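Local coordinates for protein hepatocyte growth factor-regulated tyrosine kinase substrate (Drosophila melanogaster, PDB 1DVP) that is essential for endosome membrane invagination and multivesicular body formation, binds ubiquitin, and damps receptor tyrosine kinase signalling by promoting degradation of the active receptors, at residues L10-T14 with A46-K50; L63-E67 with K105-L109. The contacts are given in a common frame with arbitrary orientation. Residues are numbered along the deposited sequence.

In the fold
Both contacts lie in the N-terminal VHS domain, a right-handed superhelix of helices, and away from the zinc sites of the FYVE finger that follows. From the N terminus, contact 1 comes first. It brings helix 40-51 back against helix 5-14 and closes a loop that contains helix 23-34. The chain then turns into helix 56-72, where contact 2 opens. That contact closes on helix 100-116, after helices 74-81 and 84-96. The two loops are in series and do not nest or cross. The centres of contact 1 and contact 2 are about 13 Å apart, and the two touch. V65 packs on L10, A13 and I47, and L66 packs on I47. Helix 56-72 thus joins both contacts.

Contact 1 (L10-T14 with A46-K50); sequences LENAT and AIKKK
This is a helix-helix contact in the N-terminal part of the VHS superhelix, joining helix 5-14 to helix 40-51. Both segments are helical and run in the same general direction, 31° apart (signed crossing angle -31°). Their axes come within 11.2 Å. L10 CA lies 7.8 Å from I47 CA, and T14 CA lies 7.2 Å from K50 CA. About 270 Å² is buried in total.

L10 (chi1 t, chi2 p) fills the gap between the helices. L10 CD2 is 3.7 Å from A46 CB and 3.9 Å from K50 CG, and L10 CD1 is 4.2 Å from I47 CG1. I29 of helix 23-34 and V65 of helix 56-72 also touch L10.

The polar groups sit beside this apolar patch. T14 takes chi1 p, which turns its hydroxyl back along its own helix. T14 OG1 donates to L10 O at 2.8 Å. T14 N also donates to L10 O at 2.8 Å, so this carbonyl serves two donors. T14 O is hydrogen-bonded to S58 OG of helix 56-72.

K50 bends at chi1 m and chi2 m, then extends across the gap. Its aliphatic part passes T14, with K50 CD 3.5 Å from T14 OG1. The E11 CA-to-CB bond points away, but its carboxylate curls back to the lysine. The resulting salt bridge, whose hydrogen bond is weak, places K50 NZ 2.9 Å from E11 OE1.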
loop_
_atom_site.group_PDB
_atom_site.type_symbol
_atom_site.label_atom_id
_atom_site.label_comp_id
_atom_site.label_asym_id
_atom_site.label_seq_id
_atom_site.Cartn_x
_atom_site.Cartn_y
_atom_site.Cartn_z
ATOM N N LEU A 10 1.824 18.232 25.643
ATOM C CA LEU A 10 2.374 17.382 26.700
ATOM C C LEU A 10 1.309 17.173 27.810
ATOM O O LEU A 10 1.136 16.058 28.322
ATOM C CB LEU A 10 3.660 17.990 27.273
ATOM C CG LEU A 10 4.489 17.180 28.276
ATOM C CD1 LEU A 10 5.077 15.866 27.622
ATOM C CD2 LEU A 10 5.619 18.065 28.789
ATOM N N GLU A 11 0.601 18.244 28.169
ATOM C CA GLU A 11 -0.481 18.117 29.151
ATOM C C GLU A 11 -1.445 17.038 28.644
ATOM O O GLU A 11 -1.766 16.101 29.355
ATOM C CB GLU A 11 -1.262 19.428 29.294
ATOM C CG GLU A 11 -0.565 20.493 30.053
ATOM C CD GLU A 11 -0.482 20.226 31.539
ATOM O OE1 GLU A 11 0.138 21.061 32.242
ATOM O OE2 GLU A 11 -1.016 19.202 32.006
ATOM N N ASN A 12 -1.902 17.196 27.409
ATOM C CA ASN A 12 -2.810 16.230 26.792
ATOM C C ASN A 12 -2.265 14.809 26.858
ATOM O O ASN A 12 -2.933 13.914 27.329
ATOM C CB ASN A 12 -3.061 16.560 25.320
ATOM C CG ASN A 12 -4.067 17.699 25.120
ATOM O OD1 ASN A 12 -4.801 18.068 26.031
ATOM N ND2 ASN A 12 -4.105 18.244 23.909
ATOM N N ALA A 13 -1.040 14.621 26.372
ATOM C CA ALA A 13 -0.394 13.307 26.346
ATOM C C ALA A 13 -0.113 12.664 27.732
ATOM O O ALA A 13 -0.029 11.421 27.868
ATOM C CB ALA A 13 0.891 13.410 25.540
ATOM N N THR A 14 0.069 13.479 28.765
ATOM C CA THR A 14 0.351 12.893 30.084
ATOM C C THR A 14 -0.840 12.975 31.050
ATOM O O THR A 14 -0.706 12.690 32.240
ATOM C CB THR A 14 1.511 13.583 30.762
ATOM O OG1 THR A 14 1.202 14.979 30.881
ATOM C CG2 THR A 14 2.789 13.364 29.979
ATOM N N ALA A 46 10.576 19.855 30.513
ATOM C CA ALA A 46 9.139 19.801 30.722
ATOM C C ALA A 46 8.769 18.316 30.911
ATOM O O ALA A 46 7.912 17.980 31.725
ATOM C CB ALA A 46 8.392 20.418 29.517
ATOM N N ILE A 47 9.431 17.422 30.181
ATOM C CA ILE A 47 9.144 16.000 30.323
ATOM C C ILE A 47 9.528 15.539 31.732
ATOM O O ILE A 47 8.799 14.807 32.382
ATOM C CB ILE A 47 9.894 15.154 29.267
ATOM C CG1 ILE A 47 9.221 15.329 27.895
ATOM C CG2 ILE A 47 9.865 13.676 29.634
ATOM C CD1 ILE A 47 9.925 14.604 26.747
ATOM N N LYS A 48 10.682 15.973 32.202
ATOM C CA LYS A 48 11.098 15.567 33.541
ATOM C C LYS A 48 10.046 15.938 34.588
ATOM O O LYS A 48 9.710 15.123 35.429
ATOM C CB LYS A 48 12.428 16.204 33.920
ATOM C CG LYS A 48 13.647 15.523 33.360
ATOM C CD LYS A 48 14.858 16.347 33.774
ATOM C CE LYS A 48 16.053 16.151 32.869
ATOM N NZ LYS A 48 16.773 17.467 32.630
ATOM N N LYS A 49 9.521 17.157 34.536
ATOM C CA LYS A 49 8.505 17.551 35.507
ATOM C C LYS A 49 7.303 16.617 35.501
ATOM O O LYS A 49 6.734 16.313 36.556
ATOM C CB LYS A 49 8.055 18.966 35.239
ATOM C CG LYS A 49 9.192 19.944 35.398
ATOM C CD LYS A 49 8.761 21.362 35.157
ATOM C CE LYS A 49 9.947 22.311 35.322
ATOM N NZ LYS A 49 9.533 23.731 35.070
ATOM N N LYS A 50 6.926 16.154 34.313
ATOM C CA LYS A 50 5.794 15.250 34.182
ATOM C C LYS A 50 6.184 13.868 34.706
ATOM O O LYS A 50 5.334 13.138 35.212
ATOM C CB LYS A 50 5.315 15.172 32.731
ATOM C CG LYS A 50 4.701 16.459 32.214
ATOM C CD LYS A 50 3.398 16.850 32.922
ATOM C CE LYS A 50 2.918 18.189 32.371
ATOM N NZ LYS A 50 1.748 18.763 33.111
#

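Contact 2 (L63-E67 with K105-L109); sequences LLVLE and KMLEL
One lysine amine is shared by two glutamates from different helices. K105 NZ donates to E67 OE1 at 2.7 Å across the contact and to E108 OE1 at 2.8 Å within its own segment. This salt-bridge network holds the two like charges near each other, with E67 OE1 4.4 Å from E108 OE1.

Both segments are helical and almost parallel, at 12°, with axes 10.8 Å apart. L63 CA lies 7.2 Å from M106 CA, and E67 CA 7.1 Å from L109 CA. K105 uses chi1 t and chi2 p, and E67 extends with chi1 and chi2 both t.

Beside the charges, L63, L109 and M106 make the apolar part of the contact. L63 CD2 is 4.0 Å from M106 SD, L63 CB is 3.9 Å from K105 CG, and L63 CB is 4.2 Å from L109 CD1. L109 CD2 also lies 3.6 Å from E67 OE1.

In the VHS superhelix this contact joins helices 56-72 and 100-116. Helix 84-96 adds F90 against L66 and M106, and helix 40-51 adds M51 against L63.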
loop_
_atom_site.group_PDB
_atom_site.type_symbol
_atom_site.label_atom_id
_atom_site.label_comp_id
_atom_site.label_asym_id
_atom_site.label_seq_id
_atom_site.Cartn_x
_atom_site.Cartn_y
_atom_site.Cartn_z
ATOM N N LEU A 63 6.876 8.904 30.457
ATOM C CA LEU A 63 7.964 8.010 30.066
ATOM C C LEU A 63 7.746 7.553 28.618
ATOM O O LEU A 63 8.703 7.355 27.870
ATOM C CB LEU A 63 8.047 6.787 31.001
ATOM C CG LEU A 63 8.526 7.150 32.412
ATOM C CD1 LEU A 63 8.580 5.929 33.305
ATOM C CD2 LEU A 63 9.921 7.792 32.313
ATOM N N LEU A 64 6.479 7.357 28.248
ATOM C CA LEU A 64 6.120 6.975 26.890
ATOM C C LEU A 64 6.482 8.159 25.960
ATOM O O LEU A 64 7.024 7.961 24.870
ATOM C CB LEU A 64 4.614 6.681 26.821
ATOM C CG LEU A 64 4.105 6.289 25.434
ATOM C CD1 LEU A 64 4.880 5.073 24.882
ATOM C CD2 LEU A 64 2.625 5.996 25.503
ATOM N N VAL A 65 6.191 9.390 26.389
ATOM C CA VAL A 65 6.529 10.548 25.572
ATOM C C VAL A 65 8.047 10.539 25.351
ATOM O O VAL A 65 8.540 10.755 24.244
ATOM C CB VAL A 65 6.073 11.887 26.261
ATOM C CG1 VAL A 65 6.636 13.125 25.514
ATOM C CG2 VAL A 65 4.550 11.932 26.296
ATOM N N LEU A 66 8.783 10.276 26.421
ATOM C CA LEU A 66 10.239 10.226 26.358
ATOM C C LEU A 66 10.745 9.147 25.395
ATOM O O LEU A 66 11.639 9.385 24.607
ATOM C CB LEU A 66 10.790 9.963 27.766
ATOM C CG LEU A 66 12.128 10.627 28.160
ATOM C CD1 LEU A 66 12.710 9.794 29.321
ATOM C CD2 LEU A 66 13.125 10.738 26.984
ATOM N N GLU A 67 10.172 7.958 25.456
ATOM C CA GLU A 67 10.567 6.876 24.567
ATOM C C GLU A 67 10.407 7.310 23.099
ATOM O O GLU A 67 11.253 7.025 22.246
ATOM C CB GLU A 67 9.707 5.658 24.854
ATOM C CG GLU A 67 9.907 4.445 23.918
ATOM C CD GLU A 67 8.920 3.326 24.281
ATOM O OE1 GLU A 67 8.196 3.510 25.301
ATOM O OE2 GLU A 67 8.851 2.292 23.575
ATOM N N LYS A 105 8.713 0.517 33.746
ATOM C CA LYS A 105 8.819 1.150 32.442
ATOM C C LYS A 105 10.192 1.770 32.261
ATOM O O LYS A 105 10.769 1.710 31.176
ATOM C CB LYS A 105 7.713 2.208 32.265
ATOM C CG LYS A 105 7.718 2.906 30.899
ATOM C CD LYS A 105 7.484 1.938 29.732
ATOM C CE LYS A 105 7.679 2.667 28.386
ATOM N NZ LYS A 105 7.305 1.815 27.219
ATOM N N MET A 106 10.730 2.350 33.326
ATOM C CA MET A 106 12.047 2.977 33.237
ATOM C C MET A 106 13.143 1.927 33.041
ATOM O O MET A 106 14.109 2.150 32.297
ATOM C CB MET A 106 12.331 3.801 34.488
ATOM C CG MET A 106 13.571 4.687 34.413
ATOM S SD MET A 106 13.477 6.062 33.179
ATOM C CE MET A 106 14.324 5.305 31.843
ATOM N N LEU A 107 12.986 0.787 33.713
ATOM C CA LEU A 107 13.942 -0.304 33.629
ATOM C C LEU A 107 13.963 -0.822 32.202
ATOM O O LEU A 107 15.019 -1.079 31.640
ATOM C CB LEU A 107 13.565 -1.420 34.613
ATOM C CG LEU A 107 14.535 -1.645 35.802
ATOM C CD1 LEU A 107 15.476 -0.453 36.007
ATOM C CD2 LEU A 107 13.714 -1.938 37.067
ATOM N N GLU A 108 12.784 -0.976 31.620
ATOM C CA GLU A 108 12.658 -1.413 30.230
ATOM C C GLU A 108 13.354 -0.421 29.261
ATOM O O GLU A 108 14.096 -0.841 28.380
ATOM C CB GLU A 108 11.162 -1.535 29.879
ATOM C CG GLU A 108 10.809 -1.687 28.383
ATOM C CD GLU A 108 9.365 -1.206 28.093
ATOM O OE1 GLU A 108 9.188 -0.269 27.287
ATOM O OE2 GLU A 108 8.409 -1.753 28.697
ATOM N N LEU A 109 13.131 0.879 29.447
ATOM C CA LEU A 109 13.709 1.908 28.575
ATOM C C LEU A 109 15.229 1.905 28.667
ATOM O O LEU A 109 15.921 1.959 27.658
ATOM C CB LEU A 109 13.151 3.307 28.919
ATOM C CG LEU A 109 11.629 3.512 28.684
ATOM C CD1 LEU A 109 11.242 4.934 29.023
ATOM C CD2 LEU A 109 11.242 3.225 27.244
#